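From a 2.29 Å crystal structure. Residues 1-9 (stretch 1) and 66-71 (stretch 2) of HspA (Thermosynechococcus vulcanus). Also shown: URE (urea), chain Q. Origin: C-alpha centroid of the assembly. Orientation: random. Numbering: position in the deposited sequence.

Stretch 1 (1-9) SFLPAAELE
Stretch 2 66-71: QRVIPL

Residues 1-9 and 66-71 of HspA belong to one chain, and both lack regular helix or strand. Their register is set by two pairs of CA atoms, F2 CA to R67 CA at 8.4 Å and L8 CA to I69 CA at 8.5 Å, so the two segments run in the same general sense, although six residue steps from F2 to L8 answer two from R67 to I69. At these separations side chains must span the gap; no hydrogen bond crosses it, and the contact buries 295 Å² in total.

Most of stretch 1 is extended (A6 -118/96, L8 -110/112), interrupted by P4 (-79/-25) and A5 (-94/25). In stretch 2, R67 (-101/160) is extended, V68 turns to -136/-91, and I69 takes a positive phi (103/120).

R67 is the main bridge, with 103 Å² covered. Its CA-to-CB bond points toward stretch 1; chi1 -145° is off-well, chi2 is t (176°), and chi3 -140° and chi4 -115° complete a long reach. The guanidinium lays one face over the methyl of A6, with A6 CB 3.8 Å from R67 NH1, a van der Waals contact with the planar group. A6 also points its CB toward stretch 2. R67 NH2 lies over one face of the F2 ring, while F2 CD1 sits near the guanidinium plane, at its edge. F2 CD1 to R67 NH2 is 2.9 Å, too close in the model, so no attraction is inferred from it. F2 has chi1 -106°, off-well, and chi2 -33°; its CB starts sideways, yet the ring ends nearer.

The second contact is apolar. The CA-to-CB bonds of L8 and I69 both point toward the other stretch. L8 chi1 t (170°) and chi2 p (66°) place CD2, and I69 chi1 m (-63°) places CG2, 3.4 Å from L8 CD2, a tight methyl-methyl approach; I69 chi2 t (-175°) sets CD1. Urea N1 lies 2.7 Å from I69 N.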

ATOM      1  N   SER A   1       5.867 -13.419   3.844  1.00  3.51           N
ATOM      2  CA  SER A   1       6.588 -13.104   2.618  1.00 22.55           C
ATOM      3  C   SER A   1       6.512 -11.610   2.404  1.00 15.49           C
ATOM      4  O   SER A   1       5.845 -10.911   3.173  1.00 19.60           O
ATOM      5  CB  SER A   1       6.029 -13.859   1.401  1.00  5.38           C
ATOM      6  OG  SER A   1       6.982 -13.899   0.367  1.00  7.66           O
ATOM      7  N   PHE A   2       7.203 -11.152   1.356  1.00 22.73           N
ATOM      8  CA  PHE A   2       7.379  -9.736   1.026  1.00  9.57           C
ATOM      9  C   PHE A   2       6.802  -9.411  -0.369  1.00  9.64           C
ATOM     10  O   PHE A   2       5.890 -10.116  -0.800  1.00  7.62           O
ATOM     11  CB  PHE A   2       8.871  -9.408   1.167  1.00 15.67           C
ATOM     12  CG  PHE A   2       9.224  -8.598   2.393  1.00 16.21           C
ATOM     13  CD1 PHE A   2       8.349  -7.650   2.920  1.00 10.01           C
ATOM     14  CD2 PHE A   2      10.435  -8.782   3.016  1.00  7.56           C
ATOM     15  CE1 PHE A   2       8.714  -6.879   4.052  1.00  8.31           C
ATOM     16  CE2 PHE A   2      10.788  -8.024   4.132  1.00 20.76           C
ATOM     17  CZ  PHE A   2       9.929  -7.074   4.639  1.00  3.19           C
ATOM     18  N   LEU A   3       7.219  -8.302  -1.035  1.00 21.25           N
ATOM     19  CA  LEU A   3       6.884  -8.040  -2.449  1.00  8.63           C
ATOM     20  C   LEU A   3       8.087  -7.557  -3.265  1.00 23.94           C
ATOM     21  O   LEU A   3       8.951  -6.817  -2.765  1.00  7.15           O
ATOM     22  CB  LEU A   3       5.743  -7.013  -2.591  1.00  7.50           C
ATOM     23  CG  LEU A   3       4.313  -7.584  -2.543  1.00 16.25           C
ATOM     24  CD1 LEU A   3       3.316  -6.495  -2.221  1.00 14.74           C
ATOM     25  CD2 LEU A   3       3.935  -8.297  -3.819  1.00 15.31           C
ATOM     26  N   PRO A   4       8.156  -7.951  -4.575  1.00 27.08           N
ATOM     27  CA  PRO A   4       9.144  -7.347  -5.475  1.00 34.69           C
ATOM     28  C   PRO A   4       8.670  -5.976  -5.956  1.00 41.39           C
ATOM     29  O   PRO A   4       9.473  -5.100  -6.307  1.00 24.90           O
ATOM     30  CB  PRO A   4       9.239  -8.383  -6.612  1.00 15.04           C
ATOM     31  CG  PRO A   4       7.939  -8.992  -6.654  1.00  9.93           C
ATOM     32  CD  PRO A   4       7.350  -8.964  -5.279  1.00  7.66           C
ATOM     33  N   ALA A   5       7.339  -5.784  -5.961  1.00 30.68           N
ATOM     34  CA  ALA A   5       6.698  -4.556  -6.429  1.00 14.63           C
ATOM     35  C   ALA A   5       6.427  -3.571  -5.310  1.00 20.10           C
ATOM     36  O   ALA A   5       5.487  -2.766  -5.410  1.00 17.90           O
ATOM     37  CB  ALA A   5       5.391  -4.890  -7.151  1.00  4.31           C
ATOM     38  N   ALA A   6       7.195  -3.636  -4.224  1.00 15.18           N
ATOM     39  CA  ALA A   6       7.046  -2.708  -3.108  1.00 16.86           C
ATOM     40  C   ALA A   6       8.374  -1.941  -3.008  1.00 16.77           C
ATOM     41  O   ALA A   6       9.372  -2.411  -2.446  1.00 15.71           O
ATOM     42  CB  ALA A   6       6.635  -3.481  -1.808  1.00 20.39           C
ATOM     43  N   GLU A   7       8.414  -0.768  -3.620  1.00 15.23           N
ATOM     44  CA  GLU A   7       9.652  -0.017  -3.718  1.00 12.07           C
ATOM     45  C   GLU A   7       9.470   1.387  -3.167  1.00 17.77           C
ATOM     46  O   GLU A   7       8.415   1.994  -3.348  1.00 18.64           O
ATOM     47  CB  GLU A   7      10.099   0.026  -5.150  1.00 19.05           C
ATOM     48  CG  GLU A   7       8.956   0.334  -6.105  1.00 12.70           C
ATOM     49  CD  GLU A   7       9.423   1.178  -7.266  1.00  3.08           C
ATOM     50  OE1 GLU A   7      10.463   1.827  -7.135  1.00  8.40           O
ATOM     51  OE2 GLU A   7       8.766   1.173  -8.305  1.00  3.36           O
ATOM     52  N   LEU A   8      10.492   1.897  -2.477  1.00 12.14           N
ATOM     53  CA  LEU A   8      10.412   3.209  -1.828  1.00 16.09           C
ATOM     54  C   LEU A   8      11.306   4.199  -2.575  1.00 13.42           C
ATOM     55  O   LEU A   8      12.539   4.096  -2.559  1.00  7.43           O
ATOM     56  CB  LEU A   8      10.775   3.121  -0.339  1.00 14.69           C
ATOM     57  CG  LEU A   8      10.955   4.446   0.418  1.00 10.52           C
ATOM     58  CD1 LEU A   8       9.702   5.154   0.489  1.00 13.09           C
ATOM     59  CD2 LEU A   8      11.527   4.351   1.841  1.00 16.04           C
ATOM     60  N   GLU A   9      10.669   5.167  -3.215  1.00 18.72           N
ATOM     61  CA  GLU A   9      11.333   6.233  -3.936  1.00  4.54           C
ATOM     62  C   GLU A   9      11.621   7.426  -3.036  1.00 11.42           C
ATOM     63  O   GLU A   9      11.770   7.261  -1.825  1.00 15.30           O
ATOM     64  CB  GLU A   9      10.456   6.652  -5.093  1.00 18.94           C
ATOM     65  CG  GLU A   9       9.879   5.505  -5.806  1.00  5.96           C
ATOM     66  CD  GLU A   9      10.891   4.805  -6.638  1.00  5.29           C
ATOM     67  OE1 GLU A   9      11.256   5.369  -7.705  1.00  5.24           O
ATOM     68  OE2 GLU A   9      11.333   3.698  -6.214  1.00 19.30           O
ATOM     69  N   GLN A  66       2.093  -6.886   7.025  1.00 28.11           N
ATOM     70  CA  GLN A  66       2.298  -5.888   8.071  1.00 16.50           C
ATOM     71  C   GLN A  66       3.668  -5.246   7.865  1.00 36.39           C
ATOM     72  O   GLN A  66       4.632  -5.515   8.611  1.00 39.09           O
ATOM     73  CB  GLN A  66       2.164  -6.505   9.465  1.00  9.35           C
ATOM     74  CG  GLN A  66       0.869  -6.251  10.140  1.00  5.00           C
ATOM     75  CD  GLN A  66       1.035  -6.343  11.622  1.00  2.11           C
ATOM     76  OE1 GLN A  66       0.687  -7.337  12.236  1.00  0.86           O
ATOM     77  NE2 GLN A  66       1.560  -5.294  12.218  1.00  9.10           N
ATOM     78  N   ARG A  67       3.747  -4.389   6.846  1.00 29.77           N
ATOM     79  CA  ARG A  67       4.971  -3.717   6.435  1.00 17.61           C
ATOM     80  C   ARG A  67       4.938  -2.306   6.964  1.00 12.90           C
ATOM     81  O   ARG A  67       3.883  -1.766   7.291  1.00 26.67           O
ATOM     82  CB  ARG A  67       5.109  -3.694   4.908  1.00  9.27           C
ATOM     83  CG  ARG A  67       6.495  -3.810   4.373  1.00  7.38           C
ATOM     84  CD  ARG A  67       6.528  -3.872   2.796  1.00 10.18           C
ATOM     85  NE  ARG A  67       7.527  -4.849   2.306  1.00  4.89           N
ATOM     86  CZ  ARG A  67       8.625  -4.582   1.599  1.00  2.75           C
ATOM     87  NH1 ARG A  67       8.929  -3.364   1.177  1.00  7.65           N
ATOM     88  NH2 ARG A  67       9.421  -5.552   1.248  1.00  5.59           N
ATOM     89  N   VAL A  68       6.105  -1.700   7.034  1.00 14.88           N
ATOM     90  CA  VAL A  68       6.171  -0.338   7.508  1.00 10.40           C
ATOM     91  C   VAL A  68       7.112   0.475   6.617  1.00 13.29           C
ATOM     92  O   VAL A  68       6.686   1.040   5.598  1.00 14.86           O
ATOM     93  CB  VAL A  68       6.611  -0.347   8.985  1.00  4.92           C
ATOM     94  CG1 VAL A  68       6.039   0.785   9.699  1.00  9.04           C
ATOM     95  CG2 VAL A  68       6.175  -1.614   9.661  1.00 26.21           C
ATOM     96  N   ILE A  69       8.393   0.505   6.990  1.00 16.15           N
ATOM     97  CA  ILE A  69       9.484   1.235   6.350  1.00 18.33           C
ATOM     98  C   ILE A  69       9.839   2.499   7.133  1.00 28.06           C
ATOM     99  O   ILE A  69       8.998   3.409   7.274  1.00 20.67           O
ATOM    100  CB  ILE A  69       9.176   1.596   4.899  1.00 16.49           C
ATOM    101  CG1 ILE A  69       9.005   0.326   4.077  1.00  8.59           C
ATOM    102  CG2 ILE A  69      10.317   2.402   4.371  1.00 17.61           C
ATOM    103  CD1 ILE A  69       8.817   0.538   2.625  1.00  8.94           C
ATOM    104  N   PRO A  70      11.075   2.622   7.613  1.00 11.64           N
ATOM    105  CA  PRO A  70      11.501   3.876   8.244  1.00  7.50           C
ATOM    106  C   PRO A  70      11.697   5.016   7.243  1.00 13.24           C
ATOM    107  O   PRO A  70      11.991   4.826   6.057  1.00  6.06           O
ATOM    108  CB  PRO A  70      12.839   3.508   8.904  1.00 19.16           C
ATOM    109  CG  PRO A  70      12.946   1.981   8.821  1.00 11.68           C
ATOM    110  CD  PRO A  70      12.127   1.582   7.670  1.00 18.03           C
ATOM    111  N   LEU A  71      11.600   6.227   7.777  1.00  5.87           N
ATOM    112  CA  LEU A  71      11.645   7.474   7.039  1.00 11.09           C
ATOM    113  C   LEU A  71      12.856   8.320   7.463  1.00  9.43           C
ATOM    114  O   LEU A  71      13.395   8.125   8.556  1.00 10.49           O
ATOM    115  CB  LEU A  71      10.349   8.243   7.324  1.00  6.51           C
ATOM    116  CG  LEU A  71       9.297   8.609   6.313  1.00  5.00           C
ATOM    117  CD1 LEU A  71       8.005   8.698   6.985  1.00 12.98           C
ATOM    118  CD2 LEU A  71       9.584   9.926   5.849  1.00 17.40           C
TER
HETATM  119  C   URE Q 215      11.398  -1.559   7.239  1.00 24.28           C
HETATM  120  O   URE Q 215      12.376  -1.481   7.760  1.00 38.17           O
HETATM  121  N1  URE Q 215      10.107  -1.419   7.825  1.00 15.00           N
HETATM  122  N2  URE Q 215      11.700  -1.777   5.944  1.00 24.37           N